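Local coordinates for putative hydrolase (Acinetobacter sp. NBRC 100985, PDB 4XUK), which probably hydrolyses organophosphate triesters and lactones at a two-zinc active site, as a member of the metallo-beta-lactamase superfamily, at residues A[131-136]-A[200-205]; A[22-27]-A[82-87]. The protein carries 2 engineered substitutions. All blocks are in the same frame, centred on the assembly; numbering follows the deposited sequence.

Interaction 1: A[131-136]-A[200-205]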
loop_
_atom_site.group_PDB
_atom_site.type_symbol
_atom_site.label_atom_id
_atom_site.label_comp_id
_atom_site.label_asym_id
_atom_site.label_seq_id
_atom_site.Cartn_x
_atom_site.Cartn_y
_atom_site.Cartn_z
ATOM N N TYR A 131 29.411 -1.019 2.047
ATOM C CA TYR A 131 29.796 -2.366 1.603
ATOM C C TYR A 131 29.093 -2.750 0.312
ATOM O O TYR A 131 27.908 -2.446 0.119
ATOM C CB TYR A 131 29.370 -3.416 2.625
ATOM C CG TYR A 131 30.133 -3.409 3.916
ATOM C CD1 TYR A 131 29.833 -2.497 4.921
ATOM C CD2 TYR A 131 31.130 -4.341 4.146
ATOM C CE1 TYR A 131 30.536 -2.503 6.123
ATOM C CE2 TYR A 131 31.838 -4.354 5.337
ATOM C CZ TYR A 131 31.529 -3.440 6.319
ATOM O OH TYR A 131 32.238 -3.463 7.499
ATOM N N VAL A 132 29.805 -3.478 -0.539
ATOM C CA VAL A 132 29.213 -4.068 -1.738
ATOM C C VAL A 132 30.048 -5.322 -2.023
ATOM O O VAL A 132 31.175 -5.445 -1.516
ATOM C CB VAL A 132 29.259 -3.060 -2.913
ATOM C CG1 VAL A 132 30.706 -2.858 -3.377
ATOM C CG2 VAL A 132 28.345 -3.496 -4.056
ATOM N N SER A 133 29.520 -6.268 -2.797
ATOM C CA SER A 133 30.252 -7.519 -2.981
ATOM C C SER A 133 31.547 -7.327 -3.775
ATOM O O SER A 133 31.645 -6.439 -4.630
ATOM C CB SER A 133 29.383 -8.579 -3.652
ATOM O OG SER A 133 29.393 -8.425 -5.060
ATOM N N ASN A 134 32.512 -8.164 -3.474
ATOM C CA ASN A 134 33.754 -8.270 -4.213
ATOM C C ASN A 134 33.558 -8.378 -5.724
ATOM O O ASN A 134 34.124 -7.652 -6.474
ATOM C CB ASN A 134 34.613 -9.437 -3.684
ATOM C CG ASN A 134 33.905 -10.804 -3.754
ATOM O OD1 ASN A 134 32.706 -10.912 -3.828
ATOM N ND2 ASN A 134 34.682 -11.843 -3.708
ATOM N N ASP A 135 32.696 -9.294 -6.109
ATOM C CA ASP A 135 32.393 -9.532 -7.519
ATOM C C ASP A 135 31.808 -8.276 -8.172
ATOM O O ASP A 135 32.111 -7.964 -9.322
ATOM C CB ASP A 135 31.405 -10.700 -7.674
ATOM C CG ASP A 135 31.991 -12.036 -7.245
ATOM O OD1 ASP A 135 33.220 -12.122 -7.051
ATOM O OD2 ASP A 135 31.215 -13.008 -7.108
ATOM N N GLU A 136 30.979 -7.549 -7.429
ATOM C CA GLU A 136 30.296 -6.383 -7.983
ATOM C C GLU A 136 31.274 -5.243 -8.222
ATOM O O GLU A 136 31.276 -4.634 -9.292
ATOM C CB GLU A 136 29.166 -5.928 -7.055
ATOM C CG GLU A 136 28.378 -4.737 -7.593
ATOM C CD GLU A 136 27.445 -5.095 -8.743
ATOM O OE1 GLU A 136 27.299 -6.295 -9.062
ATOM O OE2 GLU A 136 26.824 -4.167 -9.317
ATOM N N GLY A 200 27.730 -9.100 -9.718
ATOM C CA GLY A 200 27.957 -9.267 -8.290
ATOM C C GLY A 200 26.767 -8.850 -7.444
ATOM O O GLY A 200 26.923 -8.417 -6.295
ATOM N N HIS A 201 25.569 -8.992 -8.008
ATOM C CA HIS A 201 24.355 -8.638 -7.282
ATOM C C HIS A 201 24.180 -9.568 -6.099
ATOM O O HIS A 201 24.259 -10.788 -6.249
ATOM C CB HIS A 201 23.130 -8.710 -8.201
ATOM C CG HIS A 201 21.885 -8.152 -7.584
ATOM N ND1 HIS A 201 21.107 -8.866 -6.699
ATOM C CD2 HIS A 201 21.290 -6.942 -7.718
ATOM C CE1 HIS A 201 20.081 -8.121 -6.320
ATOM N NE2 HIS A 201 20.173 -6.949 -6.918
ATOM N N PHE A 202 23.971 -8.988 -4.920
ATOM C CA PHE A 202 23.717 -9.764 -3.715
ATOM C C PHE A 202 22.454 -9.273 -3.025
ATOM O O PHE A 202 22.091 -8.088 -3.118
ATOM C CB PHE A 202 24.866 -9.611 -2.712
ATOM C CG PHE A 202 25.951 -10.657 -2.833
ATOM C CD1 PHE A 202 26.763 -10.714 -3.957
ATOM C CD2 PHE A 202 26.183 -11.552 -1.796
ATOM C CE1 PHE A 202 27.783 -11.667 -4.058
ATOM C CE2 PHE A 202 27.197 -12.502 -1.889
ATOM C CZ PHE A 202 27.991 -12.562 -3.024
ATOM N N SER A 203 21.798 -10.174 -2.307
ATOM C CA SER A 203 20.700 -9.786 -1.436
ATOM C C SER A 203 21.180 -9.946 0.001
ATOM O O SER A 203 22.217 -10.566 0.235
ATOM C CB SER A 203 19.459 -10.642 -1.708
ATOM O OG SER A 203 19.106 -10.595 -3.080
ATOM N N TYR A 204 20.434 -9.389 0.958
ATOM C CA TYR A 204 20.839 -9.420 2.353
ATOM C C TYR A 204 19.706 -9.947 3.225
ATOM O O TYR A 204 18.574 -9.461 3.144
ATOM C CB TYR A 204 21.251 -8.016 2.812
ATOM C CG TYR A 204 22.388 -7.438 2.008
ATOM C CD1 TYR A 204 23.693 -7.878 2.208
ATOM C CD2 TYR A 204 22.162 -6.462 1.041
ATOM C CE1 TYR A 204 24.742 -7.360 1.475
ATOM C CE2 TYR A 204 23.212 -5.931 0.299
ATOM C CZ TYR A 204 24.494 -6.391 0.518
ATOM O OH TYR A 204 25.552 -5.875 -0.212
ATOM N N GLU A 205 20.008 -10.950 4.051
ATOM C CA GLU A 205 19.000 -11.527 4.940
ATOM C C GLU A 205 19.248 -11.159 6.405
ATOM O O GLU A 205 20.364 -11.313 6.925
ATOM C CB GLU A 205 18.934 -13.046 4.776
ATOM C CG GLU A 205 17.805 -13.690 5.582
ATOM C CD GLU A 205 17.681 -15.176 5.321
ATOM O OE1 GLU A 205 18.577 -15.741 4.660
ATOM O OE2 GLU A 205 16.686 -15.772 5.779
HETATM O O HOH W 1 26.814 -6.578 -3.926
#
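S133 and E136 hold the backbone of G200 where strand 129-133 turns into helix 134-141. CB of S133 lies 3.4 Å from CD1 of F202 and almost as close to CE1, and approaches the phenyl ring obliquely. Its chi1 of 84° puts OG between the backbone N and the carbonyl carbon. OG donates to O of G200 at 2.8 Å, in the carbonyl plane and on a lone pair, with a C=O...O angle of 122°. The same OG accepts from N of E136 at 3.0 Å, which makes S133 the N-cap of the helix. A water accepts from N of S133 and also reaches O of G200.

CB of E136 sits 3.4 Å from O of G200. Its chain bends at chi2 (74°), and OE1 takes a weak bond from N of G200 at 2.9 Å. OE1 also bonds T198, while OE2 accepts from W140 and from N of L109. E136 touches the zinc ligand H108, and NE2 of H201 bonds N of the zinc ligand D218, consistent with a second-shell position. CB of D135 packs on CA of G200. With no side chain on G200, its CA lies 3.7 Å from CA of E136.

The contact joins the two mixed sheets of the fold. Strand 129-133 lies between strands 103-105 and 177-180 in one. F202 of strand 202-208 packs on strand 189-193 in the other.

Interaction 2: A[22-27]-A[82-87]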
loop_
_atom_site.group_PDB
_atom_site.type_symbol
_atom_site.label_atom_id
_atom_site.label_comp_id
_atom_site.label_asym_id
_atom_site.label_seq_id
_atom_site.Cartn_x
_atom_site.Cartn_y
_atom_site.Cartn_z
ATOM N N GLY A 22 11.679 7.824 -5.495
ATOM C CA GLY A 22 10.958 8.388 -6.623
ATOM C C GLY A 22 10.278 7.280 -7.392
ATOM O O GLY A 22 10.355 6.108 -6.992
ATOM N N THR A 23 9.638 7.645 -8.500
ATOM C CA THR A 23 8.856 6.706 -9.290
ATOM C C THR A 23 9.220 6.830 -10.766
ATOM O O THR A 23 9.198 7.932 -11.322
ATOM C CB THR A 23 7.359 6.986 -9.126
ATOM O OG1 THR A 23 7.023 6.995 -7.734
ATOM C CG2 THR A 23 6.546 5.918 -9.820
ATOM N N ASN A 24 9.551 5.727 -11.397
ATOM C CA ASN A 24 9.712 5.722 -12.828
ATOM C C ASN A 24 8.533 5.184 -13.595
ATOM O O ASN A 24 7.754 4.472 -13.063
ATOM C CB ASN A 24 10.920 4.955 -13.263
ATOM C CG ASN A 24 12.200 5.618 -12.875
ATOM O OD1 ASN A 24 12.288 6.782 -12.638
ATOM N ND2 ASN A 24 13.191 4.839 -12.798
ATOM N N PHE A 25 8.472 5.507 -14.879
ATOM C CA PHE A 25 7.461 4.920 -15.757
ATOM C C PHE A 25 8.151 4.326 -16.981
ATOM O O PHE A 25 8.398 5.024 -17.963
ATOM C CB PHE A 25 6.419 5.969 -16.158
ATOM C CG PHE A 25 5.607 6.479 -15.000
ATOM C CD1 PHE A 25 6.070 7.532 -14.226
ATOM C CD2 PHE A 25 4.389 5.897 -14.680
ATOM C CE1 PHE A 25 5.336 7.992 -13.150
ATOM C CE2 PHE A 25 3.646 6.359 -13.606
ATOM C CZ PHE A 25 4.127 7.411 -12.839
ATOM N N MET A 26 8.480 3.042 -16.911
ATOM C CA MET A 26 9.304 2.426 -17.946
ATOM C C MET A 26 8.497 1.836 -19.101
ATOM O O MET A 26 7.304 1.554 -18.968
ATOM C CB MET A 26 10.247 1.381 -17.340
ATOM C CG MET A 26 9.568 0.226 -16.647
ATOM S SD MET A 26 10.742 -0.873 -15.793
ATOM C CE MET A 26 9.572 -1.999 -15.018
ATOM N N SER A 27 9.143 1.677 -20.249
ATOM C CA SER A 27 8.475 1.097 -21.409
ATOM C C SER A 27 8.102 -0.357 -21.149
ATOM O O SER A 27 8.906 -1.108 -20.624
ATOM C CB SER A 27 9.399 1.162 -22.629
ATOM O OG SER A 27 8.767 0.575 -23.750
ATOM N N SER A 82 15.965 14.807 -12.173
ATOM C CA SER A 82 15.272 15.523 -11.112
ATOM C C SER A 82 14.167 14.764 -10.368
ATOM O O SER A 82 13.854 15.102 -9.218
ATOM C CB SER A 82 14.700 16.819 -11.710
ATOM O OG SER A 82 14.411 17.775 -10.709
ATOM N N HIS A 83 13.560 13.759 -11.000
ATOM C CA HIS A 83 12.397 13.115 -10.377
ATOM C C HIS A 83 12.738 12.093 -9.283
ATOM O O HIS A 83 11.860 11.699 -8.513
ATOM C CB HIS A 83 11.447 12.512 -11.422
ATOM C CG HIS A 83 12.041 11.382 -12.204
ATOM N ND1 HIS A 83 13.220 11.503 -12.908
ATOM C CD2 HIS A 83 11.620 10.108 -12.389
ATOM C CE1 HIS A 83 13.502 10.350 -13.491
ATOM N NE2 HIS A 83 12.546 9.487 -13.192
ATOM N N LEU A 84 14.000 11.667 -9.211
ATOM C CA LEU A 84 14.428 10.747 -8.156
ATOM C C LEU A 84 15.283 11.486 -7.129
ATOM O O LEU A 84 15.417 12.708 -7.205
ATOM C CB LEU A 84 15.195 9.570 -8.758
ATOM C CG LEU A 84 14.499 8.864 -9.923
ATOM C CD1 LEU A 84 15.400 7.789 -10.551
ATOM C CD2 LEU A 84 13.160 8.262 -9.493
ATOM N N GLY A 85 15.840 10.758 -6.157
ATOM C CA GLY A 85 16.730 11.369 -5.181
ATOM C C GLY A 85 16.078 11.720 -3.850
ATOM O O GLY A 85 16.699 12.391 -3.011
ATOM N N SER A 86 14.840 11.273 -3.637
ATOM C CA SER A 86 14.107 11.621 -2.410
ATOM C C SER A 86 14.518 10.844 -1.155
ATOM O O SER A 86 14.030 11.147 -0.065
ATOM C CB SER A 86 12.594 11.458 -2.621
ATOM O OG SER A 86 12.084 12.469 -3.462
ATOM N N VAL A 87 15.390 9.844 -1.293
ATOM C CA VAL A 87 15.708 8.969 -0.154
ATOM C C VAL A 87 16.141 9.735 1.087
ATOM O O VAL A 87 15.633 9.483 2.183
ATOM C CB VAL A 87 16.760 7.886 -0.506
ATOM C CG1 VAL A 87 17.433 7.350 0.768
ATOM C CG2 VAL A 87 16.104 6.739 -1.254
HETATM O O HOH W 2 9.292 10.507 -8.679
#
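H83 meets N24 through the edge of its imidazole. Its chi1 of 65° sets CG between the backbone N and the carbonyl carbon. In N24, CG is anti to the carbonyl carbon, beside the backbone N. NE2 of H83 donates to OD1 of N24 at 2.8 Å. The bond is bent, with an N-H...O angle of 136°, and the oxygen is tilted from the ring plane. The two side chains cross at about a right angle, and the amide and ring planes stand 44° apart. CD2 of H83 lies 3.4 Å from O of T23, which is in the ring plane at the edge.

CG of L84 sits 3.8 Å above one face of the H83 ring, over its centre. CD2 of L84 reaches 3.6 Å from CA of G22 and equally close to OD1 of N24. G22 has no side chain, so CD2 of L84 can lie directly against its CA. A water accepts from N of T23 at 2.9 Å and donates to O of H83 at 2.8 Å.

OG1 of T23 bonds D291 of the second subunit. One imidazole-amide bond and one water bridge join the two segments, and D21 of the same strand adds further bonds to N of G85 and N of V87 in the loop. As NE2 of H83 donates to the carbonyl oxygen OD1, NE2 probably carries a proton.

Both segments of interaction 2 precede those of interaction 1 in the chain, and the two contacts flank the middle of the molecule. Their centres are 23 Å apart and their nearest atoms about 14 Å apart. They share one mixed sheet: strand 14-26 of interaction 2 and strand 129-133 of interaction 1 both belong to it, separated by strands 54-64, 69-72 and 103-105. Interaction 1 also reaches the second mixed sheet through strand 202-208. The two sheets fit the sandwich of the metallo-beta-lactamase fold. The side chains of H201 and N24 lie about 6 Å and 8 Å from a zinc ion, though neither is a zinc ligand. The contacts tie together different parts of the framework around the metals.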